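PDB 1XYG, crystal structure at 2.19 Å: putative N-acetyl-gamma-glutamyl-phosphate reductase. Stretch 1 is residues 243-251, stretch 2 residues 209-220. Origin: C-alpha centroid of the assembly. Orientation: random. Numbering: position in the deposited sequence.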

# COMPACT_ATOMS: atom_id res chain seq x y z
N SER A 243 -12.30 -25.64 -11.39
CA SER A 243 -11.42 -24.69 -12.04
C SER A 243 -11.05 -23.77 -10.88
O SER A 243 -11.94 -23.22 -10.24
CB SER A 243 -12.17 -23.91 -13.13
OG SER A 243 -11.33 -22.95 -13.75
N PHE A 244 -9.76 -23.64 -10.60
CA PHE A 244 -9.30 -22.81 -9.49
C PHE A 244 -8.15 -21.92 -9.92
O PHE A 244 -7.09 -22.42 -10.30
CB PHE A 244 -8.86 -23.74 -8.34
CG PHE A 244 -8.11 -23.04 -7.24
CD1 PHE A 244 -8.74 -22.12 -6.41
CD2 PHE A 244 -6.76 -23.32 -7.04
CE1 PHE A 244 -8.03 -21.49 -5.39
CE2 PHE A 244 -6.04 -22.68 -6.02
CZ PHE A 244 -6.68 -21.77 -5.20
N THR A 245 -8.35 -20.61 -9.86
CA THR A 245 -7.30 -19.67 -10.26
C THR A 245 -6.94 -18.66 -9.17
O THR A 245 -7.73 -17.78 -8.84
CB THR A 245 -7.70 -18.88 -11.53
OG1 THR A 245 -8.15 -19.78 -12.55
CG2 THR A 245 -6.50 -18.11 -12.06
N PRO A 246 -5.74 -18.80 -8.60
CA PRO A 246 -5.24 -17.90 -7.54
C PRO A 246 -4.82 -16.56 -8.14
O PRO A 246 -4.49 -16.48 -9.33
CB PRO A 246 -4.03 -18.65 -6.99
CG PRO A 246 -4.33 -20.08 -7.28
CD PRO A 246 -4.92 -20.02 -8.67
N HIS A 247 -4.83 -15.52 -7.31
CA HIS A 247 -4.42 -14.18 -7.73
C HIS A 247 -3.68 -13.57 -6.55
O HIS A 247 -4.12 -13.70 -5.41
CB HIS A 247 -5.65 -13.32 -8.10
CG HIS A 247 -6.39 -13.81 -9.31
ND1 HIS A 247 -7.26 -14.88 -9.27
CD2 HIS A 247 -6.37 -13.39 -10.60
CE1 HIS A 247 -7.75 -15.10 -10.48
NE2 HIS A 247 -7.22 -14.21 -11.30
N LEU A 248 -2.56 -12.91 -6.83
CA LEU A 248 -1.74 -12.29 -5.80
C LEU A 248 -2.13 -10.82 -5.58
O LEU A 248 -2.05 -10.01 -6.50
CB LEU A 248 -0.26 -12.39 -6.17
CG LEU A 248 0.74 -12.13 -5.04
CD1 LEU A 248 0.46 -13.06 -3.87
CD2 LEU A 248 2.16 -12.33 -5.56
N MET A 249 -2.54 -10.50 -4.36
CA MET A 249 -2.97 -9.15 -4.02
C MET A 249 -1.88 -8.31 -3.37
O MET A 249 -1.06 -8.81 -2.60
CB MET A 249 -4.15 -9.21 -3.04
CG MET A 249 -5.35 -9.99 -3.53
SD MET A 249 -6.09 -9.22 -4.97
CE MET A 249 -5.37 -10.22 -6.30
N PRO A 250 -1.85 -7.00 -3.67
CA PRO A 250 -0.86 -6.10 -3.09
C PRO A 250 -1.31 -5.72 -1.67
O PRO A 250 -1.72 -4.60 -1.41
CB PRO A 250 -0.85 -4.91 -4.05
CG PRO A 250 -2.28 -4.87 -4.52
CD PRO A 250 -2.61 -6.33 -4.75
N MET A 251 -1.25 -6.70 -0.78
CA MET A 251 -1.62 -6.54 0.62
C MET A 251 -0.98 -7.70 1.39
O MET A 251 -0.64 -8.73 0.81
CB MET A 251 -3.15 -6.57 0.79
CG MET A 251 -3.78 -7.89 0.39
SD MET A 251 -5.58 -7.80 0.21
CE MET A 251 -6.05 -9.50 0.55
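Stretch 2 209-220: EIAEGISSYGVT

Stretch 2 runs antiparallel to stretch 1, so that Thr245 lies near Val219 at one end and Pro250 near Ala211 at the other. Stretch 1 is extended almost throughout, with a strand at Ser243–Thr245 and a weakly bonded one at about His247–Met249. Stretch 2 starts as the last residues of a helix, Glu209 and Ile210. Ala211 leaves helical angles (phi/psi -54/144°), Glu212 takes positive phi (61/41°), and from Gly213 to Tyr217 the chain is extended, with a weakly bonded strand at about Ser215–Ser216. Gly218 has positive phi again (58/39°), a conformation that favours glycine, and Val219 is once more extended.

The CA atoms come closest at His247 and Ser216, an antiparallel non-hydrogen-bonded pair 4.0 Å apart. The hydrogen bonds are made by the neighbours of this pair: Leu248 N donates to Ser215 O at 2.8 Å and 167°, and Tyr217 N donates to Pro246 O at 3.1 Å and 150°. Because Pro246 has no amide hydrogen, its carbonyl is its backbone contribution to the pairing. Three CA-H...O contacts tighten the seam: His247 CA to Ser215 O and Ser216 CA to Pro246 O, both 3.3 Å, and Ile214 CA to Leu248 O, 3.5 Å. Toward Pro250 no further direct hydrogen bond joins the backbones; water 1 bridges them instead, donating to Leu248 O (2.8 Å) and Gly213 O (3.0 Å). At the other end water 3 accepts from Thr220 N (2.8 Å) and donates to Phe244 O (2.7 Å), linking backbones that do not bond directly.

Among the side chains, Pro246 points toward stretch 2 and packs over one face of the Tyr217 ring. Its CB lies 3.6 Å from the centroid of that ring, 15° off the normal, a CH-pi contact; Pro246 CD also rests 3.1 Å from Tyr217 O. Tyr217 (chi1 65°, p) sets its ring across stretch 1, so that one edge meets the backbone just after Pro246, with Tyr217 CE1 3.4 Å from both His247 C and Leu248 N. His247 and Ser216 share one face of the sheet, where His247 NE2 comes within 2.9 Å of Ser216 OG. Leu248 and Ser215 share the other face. There Leu248, whose covered area of 94 Å² is the largest in the contact, reaches Tyr217 through CB, 3.9 Å from Tyr217 CE1, and Ile210 through CD2, 3.7 Å from Ile210 CD1.

Ile214 joins two residues of stretch 1 through one methyl: its CG2 is 3.7 Å from Met249 CE and 3.5 Å from Pro250 CD. Met249 points away at CB, but its bent chain (chi1 and chi2 both m) brings the terminal methyl back. Pro250 points toward the turn after the helix, with Pro250 CB 3.7 Å from Ile210 O and 3.8 Å from Glu212 N, and Pro250 CD 3.3 Å from Gly213 O. In all, the two stretches bury 719 Å² between them.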

# COMPACT_ATOMS: atom_id res chain seq x y z
N GLU A 209 8.11 -4.95 -6.33
CA GLU A 209 7.60 -5.82 -7.39
C GLU A 209 6.13 -6.16 -7.20
O GLU A 209 5.40 -6.34 -8.18
CB GLU A 209 8.41 -7.13 -7.42
CG GLU A 209 9.92 -6.95 -7.69
CD GLU A 209 10.21 -6.55 -9.13
OE1 GLU A 209 9.67 -7.21 -10.03
OE2 GLU A 209 10.98 -5.58 -9.35
N ILE A 210 5.69 -6.22 -5.95
CA ILE A 210 4.31 -6.57 -5.62
C ILE A 210 3.33 -5.39 -5.56
O ILE A 210 2.22 -5.47 -6.08
CB ILE A 210 4.24 -7.29 -4.25
CG1 ILE A 210 5.07 -8.58 -4.27
CG2 ILE A 210 2.79 -7.55 -3.88
CD1 ILE A 210 4.62 -9.61 -5.28
N ALA A 211 3.73 -4.31 -4.90
CA ALA A 211 2.87 -3.15 -4.72
C ALA A 211 2.25 -2.53 -5.96
O ALA A 211 2.87 -2.47 -7.01
CB ALA A 211 3.60 -2.08 -3.94
N GLU A 212 1.02 -2.06 -5.79
CA GLU A 212 0.28 -1.38 -6.84
C GLU A 212 0.01 -2.18 -8.10
O GLU A 212 0.10 -1.66 -9.22
CB GLU A 212 1.00 -0.07 -7.20
CG GLU A 212 0.97 0.96 -6.08
CD GLU A 212 -0.46 1.34 -5.69
OE1 GLU A 212 -1.23 1.79 -6.57
OE2 GLU A 212 -0.81 1.20 -4.49
N GLY A 213 -0.35 -3.45 -7.92
CA GLY A 213 -0.66 -4.29 -9.05
C GLY A 213 -1.06 -5.68 -8.60
O GLY A 213 -0.83 -6.06 -7.46
N ILE A 214 -1.67 -6.43 -9.50
CA ILE A 214 -2.08 -7.79 -9.19
C ILE A 214 -1.70 -8.67 -10.37
O ILE A 214 -1.35 -8.17 -11.44
CB ILE A 214 -3.60 -7.92 -8.99
CG1 ILE A 214 -4.34 -7.48 -10.25
CG2 ILE A 214 -4.06 -7.10 -7.80
CD1 ILE A 214 -5.78 -7.91 -10.26
N SER A 215 -1.80 -9.98 -10.16
CA SER A 215 -1.51 -10.96 -11.21
C SER A 215 -2.01 -12.32 -10.76
O SER A 215 -2.11 -12.59 -9.56
CB SER A 215 -0.02 -11.04 -11.49
OG SER A 215 0.67 -11.54 -10.36
N SER A 216 -2.32 -13.18 -11.71
CA SER A 216 -2.76 -14.52 -11.40
C SER A 216 -1.49 -15.34 -11.20
O SER A 216 -0.39 -14.88 -11.48
CB SER A 216 -3.56 -15.11 -12.57
OG SER A 216 -4.75 -14.41 -12.83
N TYR A 217 -1.65 -16.56 -10.69
CA TYR A 217 -0.53 -17.47 -10.51
C TYR A 217 -1.12 -18.85 -10.32
O TYR A 217 -2.30 -19.00 -9.99
CB TYR A 217 0.37 -17.08 -9.34
CG TYR A 217 -0.24 -17.14 -7.95
CD1 TYR A 217 -0.97 -16.06 -7.43
CD2 TYR A 217 -0.04 -18.26 -7.13
CE1 TYR A 217 -1.48 -16.09 -6.13
CE2 TYR A 217 -0.55 -18.30 -5.83
CZ TYR A 217 -1.27 -17.21 -5.34
OH TYR A 217 -1.76 -17.24 -4.06
N GLY A 218 -0.31 -19.88 -10.55
CA GLY A 218 -0.80 -21.23 -10.39
C GLY A 218 -1.99 -21.46 -11.29
O GLY A 218 -2.95 -22.12 -10.89
N VAL A 219 -1.95 -20.92 -12.50
CA VAL A 219 -3.05 -21.10 -13.43
C VAL A 219 -3.09 -22.56 -13.90
O VAL A 219 -2.04 -23.18 -14.10
CB VAL A 219 -2.90 -20.19 -14.67
CG1 VAL A 219 -4.13 -20.32 -15.56
CG2 VAL A 219 -2.72 -18.74 -14.23
N THR A 220 -4.30 -23.09 -14.04
CA THR A 220 -4.53 -24.46 -14.49
C THR A 220 -4.18 -25.50 -13.43
O THR A 220 -5.01 -26.33 -13.07
CB THR A 220 -3.71 -24.82 -15.75
OG1 THR A 220 -3.88 -23.80 -16.74
CG2 THR A 220 -4.20 -26.15 -16.33
O HOH W 1 0.43 -8.70 -6.75
O HOH W 2 -5.01 -24.16 -10.66
O HOH W 3 -6.72 -22.29 -12.96
O HOH W 4 -7.79 -25.44 -11.61